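Local coordinates for protein peroxiredoxin (Akkermansia muciniphila, PDB 6KHX) that probably reduces hydrogen peroxide and organic hydroperoxides with a redox-active thiol, as a typical 2-Cys peroxiredoxin of thioredoxin-like fold, at residues N14-N18 against G19-P23; P23-L27 against D28-G32; R161-D164 against E165-V169. All blocks are in the same frame, centred on the assembly; numbering follows the deposited sequence.

Contact 1: residues N14-N18 against G19-P23; sequences NAVVN and GTIVP
Ala-15 and Val-22 pair antiparallel in a tight beta hairpin, with strands 14-17 and 20-22 running 148° apart in direction and their axes approaching to 4.6 Å. Two bonds hold this pair, Ala-15 N to Val-22 O and Val-22 N to Ala-15 O, the second at 2.9 Å. Nearer the turn, Val-17 and Thr-20 form the other hydrogen-bonded pair. Between the two lies the non-hydrogen-bonded pair Val-16 and Ile-21. Val-17 to Thr-20 is a type I' turn, a common closure of a two-residue hairpin. Asn-18 and Gly-19 occupy its corners, both with positive phi, a backbone shape that suits asparagine and glycine.

The side chains of Ala-15, Val-17, Thr-20 and Val-22 project to one face. There Val-17 CG2 meets Val-22 CG2 at 3.7 Å, the two side chains crossing at about a right angle. The Val-17 methyl is set there by a first torsion of -177°, which turns CG1 away from the backbone N and leaves CG2 beside it. The other face carries Val-16 and Ile-21, touching loosely, CG2 to CG1 4.4 Å, and Ile-21 packs there on Glu-78 and Trp-82 of helix 78-85. Val-16 also lays its second methyl against the turn, CG1 lying 3.5 Å from Gly-19 C. Strand 20-22 is an outermost strand of the chain's central sheet; strand 13-17 lies next inside it, its Asn-14 and Val-16 backbone bonding to Ser-103 and Ile-101. At the open end, the Asn-14 amide turns its oxygen to the proline, OD1 standing 3.5 Å from Pro-23 CA.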
loop_
_atom_site.group_PDB
_atom_site.type_symbol
_atom_site.label_atom_id
_atom_site.label_comp_id
_atom_site.label_asym_id
_atom_site.label_seq_id
_atom_site.Cartn_x
_atom_site.Cartn_y
_atom_site.Cartn_z
ATOM N N ASN B 14 -23.081 -33.160 -2.624
ATOM C CA ASN B 14 -23.869 -34.278 -3.104
ATOM C C ASN B 14 -23.006 -35.532 -3.116
ATOM O O ASN B 14 -21.791 -35.477 -3.348
ATOM C CB ASN B 14 -24.388 -33.989 -4.512
ATOM C CG ASN B 14 -25.297 -32.784 -4.553
ATOM O OD1 ASN B 14 -26.090 -32.563 -3.643
ATOM N ND2 ASN B 14 -25.166 -31.982 -5.602
ATOM N N ALA B 15 -23.645 -36.674 -2.883
ATOM C CA ALA B 15 -22.930 -37.940 -2.891
ATOM C C ALA B 15 -23.859 -39.028 -3.397
ATOM O O ALA B 15 -25.071 -38.838 -3.511
ATOM C CB ALA B 15 -22.391 -38.294 -1.501
ATOM N N VAL B 16 -23.269 -40.168 -3.731
ATOM C CA VAL B 16 -24.006 -41.395 -3.997
ATOM C C VAL B 16 -23.765 -42.321 -2.824
ATOM O O VAL B 16 -22.629 -42.742 -2.576
ATOM C CB VAL B 16 -23.604 -42.045 -5.325
ATOM C CG1 VAL B 16 -24.616 -43.100 -5.716
ATOM C CG2 VAL B 16 -23.595 -40.994 -6.405
ATOM N N VAL B 17 -24.827 -42.591 -2.073
ATOM C CA VAL B 17 -24.806 -43.521 -0.954
ATOM C C VAL B 17 -25.767 -44.649 -1.292
ATOM O O VAL B 17 -26.933 -44.397 -1.626
ATOM C CB VAL B 17 -25.190 -42.836 0.372
ATOM C CG1 VAL B 17 -25.076 -43.815 1.523
ATOM C CG2 VAL B 17 -24.305 -41.626 0.625
ATOM N N ASN B 18 -25.267 -45.884 -1.233
ATOM C CA ASN B 18 -26.044 -47.067 -1.598
ATOM C C ASN B 18 -26.701 -46.890 -2.966
ATOM O O ASN B 18 -27.870 -47.224 -3.172
ATOM C CB ASN B 18 -27.082 -47.389 -0.519
ATOM C CG ASN B 18 -27.551 -48.835 -0.569
ATOM O OD1 ASN B 18 -26.835 -49.722 -1.041
ATOM N ND2 ASN B 18 -28.754 -49.080 -0.060
ATOM N N GLY B 19 -25.944 -46.335 -3.913
ATOM C CA GLY B 19 -26.450 -46.179 -5.261
ATOM C C GLY B 19 -27.463 -45.075 -5.451
ATOM O O GLY B 19 -28.014 -44.949 -6.548
ATOM N N THR B 20 -27.727 -44.272 -4.423
ATOM C CA THR B 20 -28.733 -43.219 -4.476
ATOM C C THR B 20 -28.080 -41.852 -4.286
ATOM O O THR B 20 -27.214 -41.683 -3.420
ATOM C CB THR B 20 -29.802 -43.442 -3.391
ATOM O OG1 THR B 20 -30.479 -44.683 -3.629
ATOM C CG2 THR B 20 -30.811 -42.312 -3.379
ATOM N N ILE B 21 -28.488 -40.882 -5.109
ATOM C CA ILE B 21 -27.996 -39.516 -4.968
ATOM C C ILE B 21 -28.635 -38.873 -3.746
ATOM O O ILE B 21 -29.864 -38.870 -3.595
ATOM C CB ILE B 21 -28.280 -38.704 -6.241
ATOM C CG1 ILE B 21 -27.505 -39.282 -7.427
ATOM C CG2 ILE B 21 -27.946 -37.242 -6.031
ATOM C CD1 ILE B 21 -27.787 -38.590 -8.743
ATOM N N VAL B 22 -27.804 -38.352 -2.849
ATOM C CA VAL B 22 -28.277 -37.689 -1.638
ATOM C C VAL B 22 -27.538 -36.366 -1.474
ATOM O O VAL B 22 -26.358 -36.259 -1.850
ATOM C CB VAL B 22 -28.106 -38.585 -0.400
ATOM C CG1 VAL B 22 -28.879 -39.881 -0.580
ATOM C CG2 VAL B 22 -26.631 -38.870 -0.143
ATOM N N PRO B 23 -28.181 -35.339 -0.929
ATOM C CA PRO B 23 -27.501 -34.051 -0.770
ATOM C C PRO B 23 -26.899 -33.884 0.611
ATOM O O PRO B 23 -27.210 -34.648 1.530
ATOM C CB PRO B 23 -28.629 -33.044 -1.008
ATOM C CG PRO B 23 -29.827 -33.741 -0.434
ATOM C CD PRO B 23 -29.626 -35.228 -0.668
#

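Contact 2: residues P23-L27 against D28-G32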
loop_
_atom_site.group_PDB
_atom_site.type_symbol
_atom_site.label_atom_id
_atom_site.label_comp_id
_atom_site.label_asym_id
_atom_site.label_seq_id
_atom_site.Cartn_x
_atom_site.Cartn_y
_atom_site.Cartn_z
ATOM N N PRO B 23 -28.181 -35.339 -0.929
ATOM C CA PRO B 23 -27.501 -34.051 -0.770
ATOM C C PRO B 23 -26.899 -33.884 0.611
ATOM O O PRO B 23 -27.210 -34.648 1.530
ATOM C CB PRO B 23 -28.629 -33.044 -1.008
ATOM C CG PRO B 23 -29.827 -33.741 -0.434
ATOM C CD PRO B 23 -29.626 -35.228 -0.668
ATOM N N ASP B 24 -26.044 -32.870 0.757
ATOM C CA ASP B 24 -25.547 -32.435 2.060
ATOM C C ASP B 24 -24.797 -33.551 2.790
ATOM O O ASP B 24 -24.931 -33.725 4.004
ATOM C CB ASP B 24 -26.695 -31.889 2.912
ATOM C CG ASP B 24 -27.516 -30.845 2.170
ATOM O OD1 ASP B 24 -26.914 -29.961 1.523
ATOM O OD2 ASP B 24 -28.761 -30.915 2.219
ATOM N N PHE B 25 -24.012 -34.330 2.045
ATOM C CA PHE B 25 -23.158 -35.324 2.678
ATOM C C PHE B 25 -21.944 -34.637 3.279
ATOM O O PHE B 25 -21.281 -33.834 2.616
ATOM C CB PHE B 25 -22.706 -36.399 1.692
ATOM C CG PHE B 25 -21.884 -37.482 2.338
ATOM C CD1 PHE B 25 -22.496 -38.584 2.912
ATOM C CD2 PHE B 25 -20.503 -37.376 2.409
ATOM C CE1 PHE B 25 -21.746 -39.575 3.532
ATOM C CE2 PHE B 25 -19.743 -38.364 3.025
ATOM C CZ PHE B 25 -20.368 -39.465 3.589
ATOM N N SER B 26 -21.647 -34.963 4.533
ATOM C CA SER B 26 -20.534 -34.358 5.250
ATOM C C SER B 26 -19.959 -35.402 6.192
ATOM O O SER B 26 -20.651 -36.334 6.611
ATOM C CB SER B 26 -20.981 -33.116 6.031
ATOM O OG SER B 26 -19.937 -32.613 6.840
ATOM N N LEU B 27 -18.698 -35.213 6.565
ATOM C CA LEU B 27 -18.099 -36.108 7.546
ATOM C C LEU B 27 -18.473 -35.740 8.977
ATOM O O LEU B 27 -18.047 -36.434 9.907
ATOM C CB LEU B 27 -16.573 -36.130 7.385
ATOM C CG LEU B 27 -16.052 -36.576 6.012
ATOM C CD1 LEU B 27 -14.536 -36.738 6.017
ATOM C CD2 LEU B 27 -16.734 -37.859 5.545
ATOM N N ASP B 28 -19.261 -34.676 9.170
ATOM C CA ASP B 28 -19.751 -34.325 10.501
ATOM C C ASP B 28 -20.457 -35.503 11.156
ATOM O O ASP B 28 -20.286 -35.753 12.356
ATOM C CB ASP B 28 -20.698 -33.127 10.410
ATOM C CG ASP B 28 -19.969 -31.819 10.173
ATOM O OD1 ASP B 28 -18.719 -31.802 10.255
ATOM O OD2 ASP B 28 -20.648 -30.808 9.887
ATOM N N GLN B 29 -21.254 -36.241 10.373
ATOM C CA GLN B 29 -22.048 -37.342 10.904
ATOM C C GLN B 29 -21.198 -38.376 11.629
ATOM O O GLN B 29 -21.702 -39.078 12.511
ATOM C CB GLN B 29 -22.826 -38.011 9.772
ATOM C CG GLN B 29 -21.939 -38.554 8.673
ATOM C CD GLN B 29 -22.731 -39.070 7.502
ATOM O OE1 GLN B 29 -23.450 -40.065 7.612
ATOM N NE2 GLN B 29 -22.628 -38.380 6.373
ATOM N N PHE B 30 -19.920 -38.498 11.272
ATOM C CA PHE B 30 -19.071 -39.520 11.870
ATOM C C PHE B 30 -18.346 -39.043 13.116
ATOM O O PHE B 30 -17.805 -39.879 13.851
ATOM C CB PHE B 30 -18.039 -40.029 10.852
ATOM C CG PHE B 30 -18.647 -40.512 9.573
ATOM C CD1 PHE B 30 -19.497 -41.607 9.570
ATOM C CD2 PHE B 30 -18.381 -39.867 8.375
ATOM C CE1 PHE B 30 -20.072 -42.055 8.391
ATOM C CE2 PHE B 30 -18.949 -40.306 7.195
ATOM C CZ PHE B 30 -19.798 -41.402 7.201
ATOM N N LYS B 31 -18.327 -37.735 13.378
ATOM C CA LYS B 31 -17.592 -37.227 14.529
ATOM C C LYS B 31 -18.137 -37.835 15.812
ATOM O O LYS B 31 -19.349 -37.849 16.044
ATOM C CB LYS B 31 -17.666 -35.703 14.590
ATOM C CG LYS B 31 -16.755 -34.984 13.613
ATOM C CD LYS B 31 -16.489 -33.556 14.080
ATOM C CE LYS B 31 -16.098 -32.661 12.913
ATOM N NZ LYS B 31 -15.954 -31.245 13.332
ATOM N N GLY B 32 -17.234 -38.373 16.627
ATOM C CA GLY B 32 -17.614 -39.035 17.848
ATOM C C GLY B 32 -18.164 -40.431 17.670
ATOM O O GLY B 32 -18.445 -41.095 18.673
HETATM O O HOH W 1 -22.812 -34.944 8.256
#
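Ser-26 and Gln-29 lock together where the chain leaves a G1 beta bulge, in which Asp-24 and Phe-25 both face Ala-13, and enters the 3-10 turn at 28-30. The Gln-29 amide folds back along its own turn: CG sits between the backbone N and the carbonyl carbon (chi1 59°), and the extended chain beyond it carries NE2 to Ser-26 O, 2.9 Å away. That oxygen lies in the plane of the amide, and the N-H points nearly straight at it. A water accepts from Gln-29 N and gives a weak second bond to the same Ser-26 oxygen.

The Ser-26 hydroxyl forms an ST turn with the chain ahead. With OG anti to the backbone N, it stands 3.2 Å from Asp-28 N, which donates to it almost in line, while Phe-11 O is its stronger partner. In the 3-10 turn itself, Phe-30 N donates to Leu-27 O.

Beneath these polar groups three apolar side chains meet. Leu-27 CD2 lies at the edge of the Phe-30 ring, in its plane, 3.7 Å from CE2. Phe-25 reaches the same edge with CZ, 4.0 Å from Phe-30 CE2, the two side chains crossing at about a right angle. Both phenylalanines continue onto strand 68-74 of the sheet, Phe-25 on Val-71 and Phe-30 on Ala-69. An alanine in place of Phe-30 would be likely to open a gap beside Leu-27 and Phe-25 and take away the surface under Gln-29 CG, leaving that side chain less firmly placed. Gln-29 CG rides over the centre of one face of that ring, 3.6 Å above the plane.

Contact 3: residues R161-D164 against E165-V169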
loop_
_atom_site.group_PDB
_atom_site.type_symbol
_atom_site.label_atom_id
_atom_site.label_comp_id
_atom_site.label_asym_id
_atom_site.label_seq_id
_atom_site.Cartn_x
_atom_site.Cartn_y
_atom_site.Cartn_z
ATOM N N ARG B 161 -3.572 -47.822 -4.910
ATOM C CA ARG B 161 -3.253 -47.869 -3.493
ATOM C C ARG B 161 -3.406 -49.299 -2.979
ATOM O O ARG B 161 -3.657 -50.235 -3.742
ATOM C CB ARG B 161 -4.116 -46.864 -2.735
ATOM C CG ARG B 161 -3.678 -45.427 -2.953
ATOM C CD ARG B 161 -4.776 -44.432 -2.664
ATOM N NE ARG B 161 -5.755 -44.402 -3.746
ATOM C CZ ARG B 161 -6.691 -43.468 -3.873
ATOM N NH1 ARG B 161 -6.758 -42.479 -2.987
ATOM N NH2 ARG B 161 -7.546 -43.512 -4.891
ATOM N N SER B 162 -3.260 -49.476 -1.669
ATOM C CA SER B 162 -3.264 -50.791 -1.043
ATOM C C SER B 162 -4.207 -50.766 0.148
ATOM O O SER B 162 -4.016 -49.977 1.077
ATOM C CB SER B 162 -1.850 -51.179 -0.599
ATOM O OG SER B 162 -1.883 -52.076 0.497
ATOM N N ILE B 163 -5.202 -51.651 0.132
ATOM C CA ILE B 163 -6.122 -51.766 1.259
ATOM C C ILE B 163 -5.408 -52.271 2.501
ATOM O O ILE B 163 -5.739 -51.865 3.624
ATOM C CB ILE B 163 -7.302 -52.673 0.869
ATOM C CG1 ILE B 163 -8.132 -51.986 -0.216
ATOM C CG2 ILE B 163 -8.121 -53.093 2.093
ATOM C CD1 ILE B 163 -9.562 -52.439 -0.258
ATOM N N ASP B 164 -4.418 -53.151 2.331
ATOM C CA ASP B 164 -3.719 -53.695 3.487
ATOM C C ASP B 164 -3.049 -52.593 4.294
ATOM O O ASP B 164 -3.119 -52.598 5.526
ATOM C CB ASP B 164 -2.698 -54.741 3.048
ATOM C CG ASP B 164 -3.348 -55.960 2.431
ATOM O OD1 ASP B 164 -4.510 -56.259 2.780
ATOM O OD2 ASP B 164 -2.692 -56.628 1.605
ATOM N N GLU B 165 -2.403 -51.634 3.620
ATOM C CA GLU B 165 -1.742 -50.544 4.334
ATOM C C GLU B 165 -2.754 -49.651 5.047
ATOM O O GLU B 165 -2.498 -49.181 6.163
ATOM C CB GLU B 165 -0.880 -49.725 3.372
ATOM C CG GLU B 165 -0.056 -48.600 4.024
ATOM C CD GLU B 165 0.896 -49.085 5.117
ATOM O OE1 GLU B 165 1.357 -50.248 5.057
ATOM O OE2 GLU B 165 1.196 -48.288 6.034
ATOM N N ALA B 166 -3.914 -49.415 4.429
ATOM C CA ALA B 166 -4.944 -48.623 5.090
ATOM C C ALA B 166 -5.428 -49.313 6.363
ATOM O O ALA B 166 -5.508 -48.694 7.433
ATOM C CB ALA B 166 -6.105 -48.373 4.130
ATOM N N ILE B 167 -5.734 -50.609 6.267
ATOM C CA ILE B 167 -6.167 -51.360 7.442
ATOM C C ILE B 167 -5.063 -51.404 8.496
ATOM O O ILE B 167 -5.334 -51.313 9.698
ATOM C CB ILE B 167 -6.649 -52.761 7.026
ATOM C CG1 ILE B 167 -8.006 -52.635 6.331
ATOM C CG2 ILE B 167 -6.742 -53.696 8.227
ATOM C CD1 ILE B 167 -8.501 -53.899 5.716
ATOM N N ARG B 168 -3.807 -51.544 8.068
ATOM C CA ARG B 168 -2.707 -51.600 9.027
ATOM C C ARG B 168 -2.591 -50.293 9.795
ATOM O O ARG B 168 -2.394 -50.295 11.016
ATOM C CB ARG B 168 -1.392 -51.904 8.311
ATOM C CG ARG B 168 -0.251 -52.241 9.249
ATOM C CD ARG B 168 1.088 -52.236 8.538
ATOM N NE ARG B 168 1.570 -50.882 8.286
ATOM C CZ ARG B 168 2.287 -50.175 9.157
ATOM N NH1 ARG B 168 2.605 -50.701 10.331
ATOM N NH2 ARG B 168 2.692 -48.945 8.857
ATOM N N VAL B 169 -2.711 -49.163 9.093
ATOM C CA VAL B 169 -2.634 -47.870 9.761
ATOM C C VAL B 169 -3.830 -47.677 10.690
ATOM O O VAL B 169 -3.694 -47.118 11.786
ATOM C CB VAL B 169 -2.522 -46.740 8.719
ATOM C CG1 VAL B 169 -2.476 -45.400 9.406
ATOM C CG2 VAL B 169 -1.270 -46.919 7.883
#
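Ser-162 caps the first turn of helix 163-179, and the hydrogen bonds begin with it. Its hydroxyl takes the N-cap role: OG accepts from Glu-165 N at 3.2 Å, nearly in line, a first torsion of 153° bringing it round to that amide. Ser-162 O receives a weak bond from Ala-166 N. The regular helical ladder then takes over, with Ile-167 N bonded to Ile-163 O at 2.9 Å and Arg-168 N to Asp-164 O at 2.8 Å.

A salt bridge forms inside 165-169, alongside the contact. Glu-165 bends at its second torsion, and Arg-168 at its third, bringing carboxylate and guanidinium together one turn on. The grip is side-on: NH2 meets the syn lone pair of OE2 at 3.3 Å, and NE meets OE1 on its syn side, 33° out of the carboxylate plane. The guanidinium has further partners, NH1 giving to Trp-187 O and NH2 to Gly-160 O of a neighbouring subunit, so its rotation is fixed from several directions.

Apolar contact comes from one pair on the other flank of the helix: Ile-163 CG2 touches Ile-167 CD1 at 3.7 Å, the side chains slanting past each other.

Among the neighbouring elements, Ile-167 leans on Glu-62 and Phe-63 of helix 60-65, and Val-169 packs on Leu-142 of strand 138-143 and His-151 of strand 149-155. Before the helix, Arg-161 pairs with Glu-52 of helix 48-58, and the same neighbouring subunit packs on Ser-162 and Glu-165.

From the N terminus, contact 1 comes first and closes the two-residue turn between strands 13-17 and 20-22 at the margin of the central sheet. Contact 2 starts at Pro-23, where contact 1 ends, and rounds the corner towards strand 35-40. The two touch directly, Phe-25 CB lying 3.7 Å from Ala-15 CB, so hairpin and turn share one apolar patch. Contact 3 opens much later, at the start of helix 163-179, a short loop after strand 149-155. It lies across the chain's centre, about 25 Å from contact 1 and 23 Å from contact 2, centre to centre. All three run in series, with none nested or crossing.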